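PDB 4R0M: McyG protein from Microcystis aeruginosa PCC 7806, which binds phenylalanyl-adenylate in its adenylation domain and probably activates and loads a starter acid for microcystin assembly. Local coordinates for residues A[460-470]-A[482-490]; A[515-523]-A[543-552]. All blocks are in the same frame, centred on the assembly; numbering follows the deposited sequence.

Interaction 1 (A[460-470]-A[482-490])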
loop_
_atom_site.group_PDB
_atom_site.type_symbol
_atom_site.label_atom_id
_atom_site.label_comp_id
_atom_site.label_asym_id
_atom_site.label_seq_id
_atom_site.Cartn_x
_atom_site.Cartn_y
_atom_site.Cartn_z
ATOM N N GLU A 460 16.788 -0.724 21.295
ATOM C CA GLU A 460 17.816 -1.573 20.706
ATOM C C GLU A 460 17.379 -3.037 20.766
ATOM O O GLU A 460 16.932 -3.517 21.814
ATOM C CB GLU A 460 19.142 -1.373 21.453
ATOM C CG GLU A 460 20.259 -2.337 21.075
ATOM C CD GLU A 460 20.716 -2.177 19.638
ATOM O OE1 GLU A 460 21.252 -1.100 19.298
ATOM O OE2 GLU A 460 20.542 -3.133 18.850
ATOM N N GLY A 461 17.499 -3.733 19.638
ATOM C CA GLY A 461 17.128 -5.146 19.558
ATOM C C GLY A 461 15.764 -5.409 18.944
ATOM O O GLY A 461 15.403 -6.561 18.695
ATOM N N VAL A 462 15.002 -4.342 18.708
ATOM C CA VAL A 462 13.691 -4.448 18.065
ATOM C C VAL A 462 13.807 -4.009 16.606
ATOM O O VAL A 462 14.138 -2.853 16.320
ATOM C CB VAL A 462 12.621 -3.608 18.800
ATOM C CG1 VAL A 462 11.284 -3.668 18.072
ATOM C CG2 VAL A 462 12.468 -4.080 20.240
ATOM N N LYS A 463 13.546 -4.938 15.688
ATOM C CA LYS A 463 13.662 -4.656 14.259
ATOM C C LYS A 463 12.463 -3.856 13.760
ATOM O O LYS A 463 11.316 -4.288 13.895
ATOM C CB LYS A 463 13.838 -5.944 13.453
ATOM C CG LYS A 463 14.531 -5.735 12.115
ATOM C CD LYS A 463 14.769 -7.054 11.395
ATOM C CE LYS A 463 15.403 -6.838 10.026
ATOM N NZ LYS A 463 16.805 -6.337 10.108
ATOM N N VAL A 464 12.743 -2.700 13.193
ATOM C CA VAL A 464 11.724 -1.794 12.709
ATOM C C VAL A 464 10.893 -2.367 11.567
ATOM O O VAL A 464 11.414 -2.932 10.643
ATOM C CB VAL A 464 12.356 -0.456 12.321
ATOM C CG1 VAL A 464 11.407 0.435 11.549
ATOM C CG2 VAL A 464 12.825 0.280 13.546
ATOM N N SER A 465 9.596 -2.139 11.653
ATOM C CA SER A 465 8.593 -2.579 10.703
ATOM C C SER A 465 8.007 -3.977 10.893
ATOM O O SER A 465 7.261 -4.432 10.085
ATOM C CB SER A 465 9.119 -2.473 9.295
ATOM O OG SER A 465 10.002 -3.502 9.005
ATOM N N TYR A 466 8.338 -4.625 11.992
ATOM C CA TYR A 466 7.794 -5.918 12.350
ATOM C C TYR A 466 7.042 -5.933 13.658
ATOM O O TYR A 466 6.909 -6.955 14.259
ATOM C CB TYR A 466 8.896 -6.944 12.427
ATOM C CG TYR A 466 9.642 -7.159 11.172
ATOM C CD1 TYR A 466 9.192 -8.027 10.239
ATOM C CD2 TYR A 466 10.802 -6.500 10.928
ATOM C CE1 TYR A 466 9.865 -8.229 9.083
ATOM C CE2 TYR A 466 11.484 -6.700 9.774
ATOM C CZ TYR A 466 11.001 -7.577 8.863
ATOM O OH TYR A 466 11.666 -7.797 7.720
ATOM N N THR A 467 6.601 -4.781 14.119
ATOM C CA THR A 467 6.053 -4.641 15.436
ATOM C C THR A 467 4.573 -4.381 15.398
ATOM O O THR A 467 4.110 -3.775 14.506
ATOM C CB THR A 467 6.768 -3.537 16.188
ATOM O OG1 THR A 467 8.147 -3.820 16.215
ATOM C CG2 THR A 467 6.303 -3.477 17.557
ATOM N N ALA A 468 3.828 -4.913 16.348
ATOM C CA ALA A 468 2.383 -4.708 16.431
ATOM C C ALA A 468 1.904 -4.625 17.878
ATOM O O ALA A 468 2.436 -5.301 18.761
ATOM C CB ALA A 468 1.644 -5.813 15.693
ATOM N N ALA A 469 0.900 -3.785 18.108
ATOM C CA ALA A 469 0.267 -3.666 19.411
ATOM C C ALA A 469 -1.249 -3.749 19.259
ATOM O O ALA A 469 -1.851 -2.980 18.506
ATOM C CB ALA A 469 0.674 -2.363 20.081
ATOM N N PHE A 470 -1.858 -4.696 19.969
ATOM C CA PHE A 470 -3.309 -4.891 19.926
ATOM C C PHE A 470 -3.843 -5.388 21.267
ATOM O O PHE A 470 -3.083 -5.895 22.097
ATOM C CB PHE A 470 -3.703 -5.854 18.796
ATOM C CG PHE A 470 -3.062 -7.210 18.897
ATOM C CD1 PHE A 470 -1.813 -7.448 18.329
ATOM C CD2 PHE A 470 -3.705 -8.252 19.556
ATOM C CE1 PHE A 470 -1.218 -8.697 18.421
ATOM C CE2 PHE A 470 -3.115 -9.503 19.652
ATOM C CZ PHE A 470 -1.871 -9.727 19.080
ATOM N N LEU A 482 -3.101 -6.094 26.837
ATOM C CA LEU A 482 -2.314 -5.526 25.752
ATOM C C LEU A 482 -1.282 -6.549 25.303
ATOM O O LEU A 482 -0.491 -7.039 26.112
ATOM C CB LEU A 482 -1.623 -4.231 26.193
ATOM C CG LEU A 482 -0.551 -3.637 25.269
ATOM C CD1 LEU A 482 -1.162 -3.075 23.990
ATOM C CD2 LEU A 482 0.255 -2.570 25.994
ATOM N N ILE A 483 -1.299 -6.871 24.013
ATOM C CA ILE A 483 -0.354 -7.830 23.449
ATOM C C ILE A 483 0.570 -7.131 22.461
ATOM O O ILE A 483 0.123 -6.362 21.609
ATOM C CB ILE A 483 -1.066 -9.041 22.790
ATOM C CG1 ILE A 483 -1.861 -9.841 23.829
ATOM C CG2 ILE A 483 -0.062 -9.978 22.131
ATOM C CD1 ILE A 483 -3.248 -9.302 24.105
ATOM N N ILE A 484 1.864 -7.403 22.601
ATOM C CA ILE A 484 2.882 -6.828 21.741
ATOM C C ILE A 484 3.665 -7.936 21.040
ATOM O O ILE A 484 4.229 -8.821 21.686
ATOM C CB ILE A 484 3.819 -5.887 22.536
ATOM C CG1 ILE A 484 3.109 -4.555 22.804
ATOM C CG2 ILE A 484 5.132 -5.660 21.793
ATOM C CD1 ILE A 484 3.727 -3.721 23.906
ATOM N N THR A 485 3.668 -7.888 19.711
ATOM C CA THR A 485 4.464 -8.800 18.905
ATOM C C THR A 485 5.538 -8.009 18.181
ATOM O O THR A 485 5.314 -6.864 17.785
ATOM C CB THR A 485 3.605 -9.560 17.877
ATOM O OG1 THR A 485 2.873 -8.624 17.078
ATOM C CG2 THR A 485 2.628 -10.501 18.581
ATOM N N PHE A 486 6.707 -8.621 18.020
ATOM C CA PHE A 486 7.847 -7.964 17.398
ATOM C C PHE A 486 8.784 -9.000 16.784
ATOM O O PHE A 486 8.618 -10.201 16.994
ATOM C CB PHE A 486 8.595 -7.110 18.433
ATOM C CG PHE A 486 9.497 -7.901 19.339
ATOM C CD1 PHE A 486 8.977 -8.632 20.402
ATOM C CD2 PHE A 486 10.873 -7.918 19.128
ATOM C CE1 PHE A 486 9.808 -9.364 21.234
ATOM C CE2 PHE A 486 11.709 -8.652 19.955
ATOM C CZ PHE A 486 11.176 -9.375 21.010
ATOM N N SER A 487 9.763 -8.524 16.021
ATOM C CA SER A 487 10.829 -9.373 15.513
ATOM C C SER A 487 12.168 -8.849 16.024
ATOM O O SER A 487 12.403 -7.639 15.999
ATOM C CB SER A 487 10.813 -9.407 13.985
ATOM O OG SER A 487 11.752 -10.343 13.487
ATOM N N PRO A 488 13.043 -9.754 16.507
ATOM C CA PRO A 488 14.327 -9.338 17.073
ATOM C C PRO A 488 15.322 -8.891 16.007
ATOM O O PRO A 488 15.378 -9.476 14.922
ATOM C CB PRO A 488 14.843 -10.606 17.775
ATOM C CG PRO A 488 13.710 -11.580 17.760
ATOM C CD PRO A 488 12.868 -11.213 16.579
ATOM N N GLU A 489 16.098 -7.860 16.328
ATOM C CA GLU A 489 17.150 -7.366 15.443
ATOM C C GLU A 489 18.453 -8.138 15.671
ATOM O O GLU A 489 19.473 -7.857 15.037
ATOM C CB GLU A 489 17.362 -5.863 15.658
ATOM C CG GLU A 489 17.962 -5.132 14.464
ATOM C CD GLU A 489 17.788 -3.628 14.549
ATOM O OE1 GLU A 489 18.155 -3.035 15.587
ATOM O OE2 GLU A 489 17.287 -3.037 13.569
ATOM N N SER A 490 18.398 -9.119 16.571
ATOM C CA SER A 490 19.548 -9.957 16.916
ATOM C C SER A 490 20.013 -10.802 15.733
ATOM O O SER A 490 19.289 -10.955 14.742
ATOM C CB SER A 490 19.204 -10.867 18.099
ATOM O OG SER A 490 18.766 -10.112 19.217
#
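Strands 468-470 and 482-486 run antiparallel with axes 4.9 Å apart, the hydrogen-bonded pairs Ala468-Thr485 and Phe470-Ile483 enclosing the non-hydrogen-bonded pair Ala469-Ile484. On the face that carries Phe470, chi1 of 58° sets CG between the backbone N and the carbonyl carbon, and the ring folds across toward the neighbouring strand. There Ile483 CB sits over one ring face in a CH-pi contact, 4.1 Å from the centroid and displaced toward the rim. Ile483 CG2 reaches Phe470 CZ at 3.6 Å, while Thr485 CG2 lies at the ring edge. Next along, Thr485 OG1 lies 3.4 Å from Ala468 CB, and helix 536-545 covers this side with Leu539 and Phe543. The pair is the hairpin of the small three-stranded sheet in the C-terminal subdomain, as in other ANL adenylation enzymes. On the other face, Ala469 CB meets Ile484 CG1, and Ile456 and Val507 pack on Ile484. The chain makes a type II beta turn from Lys463 to Tyr466, after which Tyr466 CB touches Ser487 CB at 3.5 Å while Ser487 OG bonds to Leu521 O. Beyond it, Lys463 N binds Ser487 O, and Glu489 N meets Gly461 O from above the carbonyl plane at 2.8 Å.

Interaction 2 (A[515-523]-A[543-552])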
loop_
_atom_site.group_PDB
_atom_site.type_symbol
_atom_site.label_atom_id
_atom_site.label_comp_id
_atom_site.label_asym_id
_atom_site.label_seq_id
_atom_site.Cartn_x
_atom_site.Cartn_y
_atom_site.Cartn_z
ATOM N N PRO A 515 2.349 -4.454 28.696
ATOM C CA PRO A 515 1.928 -5.583 27.870
ATOM C C PRO A 515 1.825 -6.862 28.697
ATOM O O PRO A 515 2.745 -7.183 29.456
ATOM C CB PRO A 515 3.051 -5.708 26.834
ATOM C CG PRO A 515 4.231 -5.043 27.452
ATOM C CD PRO A 515 3.677 -3.943 28.305
ATOM N N ALA A 516 0.707 -7.571 28.561
ATOM C CA ALA A 516 0.530 -8.861 29.223
ATOM C C ALA A 516 1.473 -9.902 28.619
ATOM O O ALA A 516 2.104 -10.672 29.348
ATOM C CB ALA A 516 -0.915 -9.320 29.128
ATOM N N TYR A 517 1.573 -9.902 27.290
ATOM C CA TYR A 517 2.469 -10.808 26.572
ATOM C C TYR A 517 3.314 -10.064 25.543
ATOM O O TYR A 517 2.824 -9.165 24.858
ATOM C CB TYR A 517 1.678 -11.922 25.879
ATOM C CG TYR A 517 0.779 -12.721 26.798
ATOM C CD1 TYR A 517 1.288 -13.778 27.556
ATOM C CD2 TYR A 517 -0.580 -12.425 26.904
ATOM C CE1 TYR A 517 0.466 -14.513 28.398
ATOM C CE2 TYR A 517 -1.410 -13.155 27.741
ATOM C CZ TYR A 517 -0.881 -14.198 28.484
ATOM O OH TYR A 517 -1.701 -14.924 29.317
ATOM N N VAL A 518 4.585 -10.444 25.451
ATOM C CA VAL A 518 5.495 -9.908 24.441
ATOM C C VAL A 518 6.121 -11.079 23.691
ATOM O O VAL A 518 6.955 -11.805 24.237
ATOM C CB VAL A 518 6.595 -9.008 25.052
ATOM C CG1 VAL A 518 7.485 -8.428 23.962
ATOM C CG2 VAL A 518 5.985 -7.883 25.874
ATOM N N ILE A 519 5.713 -11.254 22.436
ATOM C CA ILE A 519 6.092 -12.428 21.650
ATOM C C ILE A 519 7.050 -12.096 20.500
ATOM O O ILE A 519 6.680 -11.380 19.564
ATOM C CB ILE A 519 4.852 -13.153 21.081
ATOM C CG1 ILE A 519 3.760 -13.289 22.151
ATOM C CG2 ILE A 519 5.249 -14.511 20.515
ATOM C CD1 ILE A 519 2.349 -13.286 21.603
ATOM N N PRO A 520 8.289 -12.618 20.571
ATOM C CA PRO A 520 9.240 -12.535 19.465
ATOM C C PRO A 520 8.778 -13.387 18.290
ATOM O O PRO A 520 8.182 -14.451 18.488
ATOM C CB PRO A 520 10.528 -13.119 20.057
ATOM C CG PRO A 520 10.364 -13.016 21.534
ATOM C CD PRO A 520 8.900 -13.222 21.767
ATOM N N LEU A 521 9.047 -12.914 17.078
ATOM C CA LEU A 521 8.644 -13.622 15.871
ATOM C C LEU A 521 9.710 -13.612 14.789
ATOM O O LEU A 521 10.436 -12.629 14.619
ATOM C CB LEU A 521 7.339 -13.047 15.318
ATOM C CG LEU A 521 6.046 -13.723 15.772
ATOM C CD1 LEU A 521 4.847 -12.870 15.393
ATOM C CD2 LEU A 521 5.925 -15.119 15.172
ATOM N N GLU A 522 9.804 -14.728 14.071
ATOM C CA GLU A 522 10.638 -14.814 12.877
ATOM C C GLU A 522 10.060 -13.894 11.807
ATOM O O GLU A 522 8.842 -13.855 11.602
ATOM C CB GLU A 522 10.752 -16.261 12.365
ATOM C CG GLU A 522 9.533 -17.147 12.602
ATOM C CD GLU A 522 9.473 -17.722 14.012
ATOM O OE1 GLU A 522 8.482 -17.438 14.721
ATOM O OE2 GLU A 522 10.410 -18.450 14.415
ATOM N N ARG A 523 10.946 -13.149 11.148
ATOM C CA ARG A 523 10.568 -12.117 10.175
ATOM C C ARG A 523 9.589 -12.625 9.121
ATOM O O ARG A 523 8.665 -11.909 8.734
ATOM C CB ARG A 523 11.810 -11.529 9.492
ATOM C CG ARG A 523 12.889 -11.036 10.447
ATOM C CD ARG A 523 14.033 -10.331 9.730
ATOM N NE ARG A 523 14.666 -11.159 8.701
ATOM C CZ ARG A 523 14.623 -10.908 7.393
ATOM N NH1 ARG A 523 13.984 -9.839 6.930
ATOM N NH2 ARG A 523 15.230 -11.725 6.542
ATOM N N PHE A 543 -2.656 -15.396 17.910
ATOM C CA PHE A 543 -2.538 -15.403 19.367
ATOM C C PHE A 543 -3.678 -16.174 20.041
ATOM O O PHE A 543 -3.453 -16.918 20.999
ATOM C CB PHE A 543 -2.468 -13.963 19.897
ATOM C CG PHE A 543 -2.580 -13.854 21.394
ATOM C CD1 PHE A 543 -1.465 -14.043 22.205
ATOM C CD2 PHE A 543 -3.800 -13.554 21.992
ATOM C CE1 PHE A 543 -1.569 -13.944 23.586
ATOM C CE2 PHE A 543 -3.911 -13.454 23.372
ATOM C CZ PHE A 543 -2.793 -13.648 24.170
ATOM N N GLU A 544 -4.896 -15.993 19.532
ATOM C CA GLU A 544 -6.088 -16.605 20.119
ATOM C C GLU A 544 -6.265 -18.091 19.775
ATOM O O GLU A 544 -7.236 -18.713 20.206
ATOM C CB GLU A 544 -7.340 -15.811 19.729
ATOM C CG GLU A 544 -7.418 -14.423 20.354
ATOM C CD GLU A 544 -8.563 -13.582 19.812
ATOM O OE1 GLU A 544 -8.963 -13.778 18.642
ATOM O OE2 GLU A 544 -9.059 -12.710 20.559
ATOM N N GLN A 545 -5.328 -18.656 19.014
ATOM C CA GLN A 545 -5.414 -20.063 18.606
ATOM C C GLN A 545 -5.044 -21.073 19.711
ATOM O O GLN A 545 -5.858 -21.933 20.034
ATOM C CB GLN A 545 -4.632 -20.346 17.309
ATOM C CG GLN A 545 -4.887 -19.386 16.151
ATOM C CD GLN A 545 -6.299 -19.442 15.583
ATOM O OE1 GLN A 545 -7.285 -19.486 16.320
ATOM N NE2 GLN A 545 -6.399 -19.413 14.258
ATOM N N GLY A 546 -3.854 -20.982 20.311
ATOM C CA GLY A 546 -2.861 -19.952 20.049
ATOM C C GLY A 546 -1.576 -20.505 19.470
ATOM O O GLY A 546 -1.013 -21.478 19.982
ATOM N N LEU A 547 -1.118 -19.862 18.400
ATOM C CA LEU A 547 0.096 -20.250 17.691
ATOM C C LEU A 547 1.361 -20.014 18.523
ATOM O O LEU A 547 2.374 -20.691 18.326
ATOM C CB LEU A 547 0.176 -19.489 16.360
ATOM C CG LEU A 547 1.141 -19.947 15.263
ATOM C CD1 LEU A 547 0.731 -21.294 14.690
ATOM C CD2 LEU A 547 1.216 -18.900 14.160
ATOM N N PHE A 548 1.290 -19.065 19.456
ATOM C CA PHE A 548 2.460 -18.643 20.236
ATOM C C PHE A 548 2.523 -19.241 21.646
ATOM O O PHE A 548 3.502 -19.018 22.368
ATOM C CB PHE A 548 2.529 -17.110 20.326
ATOM C CG PHE A 548 2.201 -16.399 19.042
ATOM C CD1 PHE A 548 3.008 -16.547 17.917
ATOM C CD2 PHE A 548 1.089 -15.567 18.961
ATOM C CE1 PHE A 548 2.706 -15.887 16.733
ATOM C CE2 PHE A 548 0.784 -14.901 17.782
ATOM C CZ PHE A 548 1.594 -15.061 16.667
ATOM N N SER A 549 1.488 -19.990 22.031
ATOM C CA SER A 549 1.380 -20.573 23.379
ATOM C C SER A 549 2.652 -21.293 23.834
ATOM O O SER A 549 3.049 -21.188 24.995
ATOM C CB SER A 549 0.180 -21.514 23.466
ATOM O OG SER A 549 -1.033 -20.793 23.334
ATOM N N SER A 550 3.284 -22.005 22.904
ATOM C CA SER A 550 4.533 -22.718 23.164
ATOM C C SER A 550 5.673 -21.751 23.479
ATOM O O SER A 550 6.393 -21.930 24.469
ATOM C CB SER A 550 4.909 -23.594 21.967
ATOM O OG SER A 550 6.142 -24.256 22.187
ATOM N N ARG A 551 5.828 -20.735 22.631
ATOM C CA ARG A 551 6.854 -19.711 22.807
ATOM C C ARG A 551 6.609 -18.898 24.078
ATOM O O ARG A 551 7.552 -18.599 24.811
ATOM C CB ARG A 551 6.922 -18.799 21.575
ATOM C CG ARG A 551 8.155 -17.911 21.520
ATOM C CD ARG A 551 8.433 -17.423 20.108
ATOM N NE ARG A 551 8.905 -18.500 19.241
ATOM C CZ ARG A 551 9.260 -18.348 17.969
ATOM N NH1 ARG A 551 9.204 -17.154 17.390
ATOM N NH2 ARG A 551 9.677 -19.396 17.272
ATOM N N ILE A 552 5.342 -18.561 24.334
ATOM C CA ILE A 552 4.936 -17.852 25.553
ATOM C C ILE A 552 5.386 -18.608 26.808
ATOM O O ILE A 552 6.027 -18.028 27.689
ATOM C CB ILE A 552 3.409 -17.591 25.586
ATOM C CG1 ILE A 552 3.039 -16.496 24.575
ATOM C CG2 ILE A 552 2.947 -17.196 26.986
ATOM C CD1 ILE A 552 1.568 -16.438 24.217
#
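Ile519 and Arg551 bring strand 517-520, an outer strand of the three-stranded sheet in the C-terminal alpha/beta subdomain, against the start of helix 549-558. The Arg551 chain leaves CB with CG anti to the backbone N (chi1 -167°) and runs on to CD, which passes Ile519 CG2 and lies 3.4 Å from Pro520 O. A bend at chi3 (-71°) then turns the guanidinium toward Glu522. NH1 serves two acceptors: Pro520 O at 3.1 Å, which lies in the guanidinium plane while NH1 stands above the carbonyl plane, and Glu522 OE1, in a more bent bond. NH2 takes Glu522 OE2, completing an end-on, two-nitrogen salt bridge whose flat groups are turned 46° apart. A leucine in place of Arg551 would probably leave the Glu522 carboxylate without its positive mate and free to turn, and Pro520 O without this donor. Deeper in, Ile519 CD1 touches two rings, 3.7 Å from Phe548 CD2 and 3.9 Å from Phe543 CD1, and its CG1 meets Ile552 CG1. Tyr517 crosses Phe543 at about a right angle, CD2 near CZ, and its CD1 and CE1 side meets Ile552 CG2. Farther along the same side of the Phe548 ring, Leu521 brings CD2 to 3.7 Å from CE1.

How the interactions relate
After helix 449-457 the chain enters 460-470, turns back through strand 479-486, and interaction 1 closes this hairpin. Helix 498-511 follows, and the chain then returns as strand 517-520, parallel to 479-486, which becomes the middle strand. Interaction 2 closes a second loop, through helix 536-545 to the start of helix 549-558. The two contacts are in series and neither nest nor cross. They are stitched across the neighbouring strands of the shared sheet by Leu482 O with Ala516 N, and just past the strands by Ser487 OG with Leu521 O; Tyr466 OH also bonds to Arg523. Phe543 bridges them, touching both Ile483 and Ile519, so helix 536-545 packs against both the hairpin and strand 517-520.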